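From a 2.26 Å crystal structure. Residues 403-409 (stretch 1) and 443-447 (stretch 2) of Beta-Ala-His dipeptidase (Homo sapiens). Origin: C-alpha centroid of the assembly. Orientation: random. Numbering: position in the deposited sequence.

Stretch 1 (403-409) TQYLAAK
Stretch 2, residues 443-447: VVLIP

In helix-on-strand packing one aromatic side chain can reach across the strand while a branched residue presses on its ring, and residues 403-409 and 443-447 of human Beta-Ala-His dipeptidase illustrate the principle. The first stretch is helical throughout, with phi from -54° to -70° and psi from -37° to -53°. Its i to i+4 bonds run from Ala 407 N to Thr 403 O (3.2 Å), from Lys 409 N to Tyr 405 O (3.2 Å) and, weakly, from Ala 408 N to Gln 404 O (3.4 Å). The second stretch is extended: phi/psi is -112/126 at Val 444 and -96/112 at Leu 445, the strand proper, then -108/98 at Ile 446 and -70/134 at Pro 447, whose ring is C-gamma endo.

The register sets Gln 404 CA 6.1 Å from Val 444 CA and Ala 408 CA 7.4 Å from Ile 446 CA, so both segments advance in the same general sense, and one helical turn spans two residues of the extended chain. Together they bury 255 Å².

Val 444 is the centre of the contact. Its CA-to-CB bond points toward the helix, and chi1 of 53° (p) places Val 444 CG2 over the face of the Tyr 405 ring, 4.0 Å from the ring centroid and only 7° off the normal, a CH-pi contact. Val 444 CG2 also lies 4.1 Å from Ala 408 CB, while Val 444 CB sits 4.0 Å from Gln 404 CB; the Gln 404 side chain is modelled no further than CB.

The CA-to-CB bond of Tyr 405 points sideways, yet chi1 of -85° (m) and chi2 of -91° carry its ring to the strand. The ring edge meets backbone, with Tyr 405 CE2 3.3 Å from Val 443 O near the ring plane, an approach that sets the carbonyl oxygen against the electropositive rim. Farther out, Leu 445 N donates a weak hydrogen bond to Tyr 405 OH at 3.5 Å; its 160° angle is favourable, but the separation is long. The hydroxyl is also hydrogen-bonded elsewhere in the structure. A single side chain thus offers the strand both an apolar face and a polar tip.

Beyond Val 444, the CA-to-CB bonds of Leu 445 (chi1 -50°, m; chi2 175°, t) and Ile 446 point sideways, but in Ile 446 chi1 of -47° (m) and chi2 of 177° (t) extend Ile 446 CD1 back to the helix, 4.2 Å from Ala 408 CB. The small Ala 408 side chain, directed toward the strand, therefore touches methyls from both Val 444 and Ile 446.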

# COMPACT_ATOMS: atom_id res chain seq x y z
N THR A 403 8.74 7.39 -20.73
CA THR A 403 9.85 8.28 -20.38
C THR A 403 10.11 8.33 -18.86
O THR A 403 11.27 8.29 -18.43
CB THR A 403 9.67 9.70 -20.99
N GLN A 404 9.05 8.38 -18.06
CA GLN A 404 9.16 8.24 -16.60
C GLN A 404 9.88 6.93 -16.18
O GLN A 404 10.70 6.94 -15.26
CB GLN A 404 7.76 8.30 -15.95
N TYR A 405 9.56 5.83 -16.88
CA TYR A 405 10.14 4.50 -16.59
C TYR A 405 11.63 4.39 -16.92
O TYR A 405 12.37 3.75 -16.17
CB TYR A 405 9.28 3.34 -17.18
CG TYR A 405 8.18 2.97 -16.20
CD1 TYR A 405 8.38 1.98 -15.23
CD2 TYR A 405 6.98 3.67 -16.18
CE1 TYR A 405 7.39 1.68 -14.30
CE2 TYR A 405 5.99 3.38 -15.26
CZ TYR A 405 6.20 2.39 -14.31
OH TYR A 405 5.21 2.12 -13.38
N LEU A 406 12.07 5.03 -18.00
CA LEU A 406 13.48 5.04 -18.39
C LEU A 406 14.38 5.85 -17.43
O LEU A 406 15.50 5.41 -17.08
CB LEU A 406 13.63 5.54 -19.83
CG LEU A 406 15.04 5.57 -20.45
CD1 LEU A 406 15.78 4.20 -20.35
CD2 LEU A 406 14.98 6.06 -21.91
N ALA A 407 13.89 7.02 -17.02
CA ALA A 407 14.56 7.87 -16.04
C ALA A 407 14.86 7.10 -14.75
O ALA A 407 15.96 7.19 -14.22
CB ALA A 407 13.72 9.12 -15.74
N ALA A 408 13.86 6.35 -14.28
CA ALA A 408 13.97 5.53 -13.07
C ALA A 408 15.04 4.43 -13.20
O ALA A 408 15.85 4.25 -12.29
CB ALA A 408 12.59 4.92 -12.71
N LYS A 409 15.03 3.71 -14.34
CA LYS A 409 16.01 2.67 -14.68
C LYS A 409 17.45 3.18 -14.61
O LYS A 409 18.30 2.59 -13.94
CB LYS A 409 15.76 2.12 -16.09
CG LYS A 409 14.42 1.45 -16.29
CD LYS A 409 14.10 1.28 -17.77
CE LYS A 409 13.20 0.08 -18.02
NZ LYS A 409 12.82 -0.04 -19.47
N VAL A 443 2.19 7.42 -14.33
CA VAL A 443 2.63 7.12 -12.95
C VAL A 443 3.79 6.11 -12.97
O VAL A 443 3.70 5.06 -13.62
CB VAL A 443 1.45 6.66 -12.03
CG1 VAL A 443 1.93 5.83 -10.86
CG2 VAL A 443 0.69 7.85 -11.48
N VAL A 444 4.88 6.45 -12.28
CA VAL A 444 6.00 5.51 -12.11
C VAL A 444 6.12 5.06 -10.65
O VAL A 444 6.20 5.89 -9.73
CB VAL A 444 7.35 6.11 -12.64
CG1 VAL A 444 7.63 7.47 -12.01
CG2 VAL A 444 8.52 5.16 -12.37
N LEU A 445 6.14 3.75 -10.44
CA LEU A 445 6.30 3.24 -9.08
C LEU A 445 7.74 2.88 -8.77
O LEU A 445 8.30 1.93 -9.32
CB LEU A 445 5.37 2.04 -8.81
CG LEU A 445 3.89 2.18 -9.15
CD1 LEU A 445 3.24 0.84 -8.92
CD2 LEU A 445 3.21 3.25 -8.32
N ILE A 446 8.35 3.65 -7.88
CA ILE A 446 9.73 3.41 -7.45
C ILE A 446 9.74 2.88 -6.01
O ILE A 446 9.67 3.64 -5.06
CB ILE A 446 10.61 4.69 -7.58
CG1 ILE A 446 10.38 5.35 -8.96
CG2 ILE A 446 12.07 4.34 -7.37
CD1 ILE A 446 11.14 6.65 -9.20
N PRO A 447 9.85 1.55 -5.86
CA PRO A 447 9.85 0.94 -4.54
C PRO A 447 11.15 1.28 -3.80
O PRO A 447 12.21 1.21 -4.39
CB PRO A 447 9.74 -0.56 -4.84
CG PRO A 447 10.26 -0.73 -6.26
CD PRO A 447 9.99 0.57 -6.96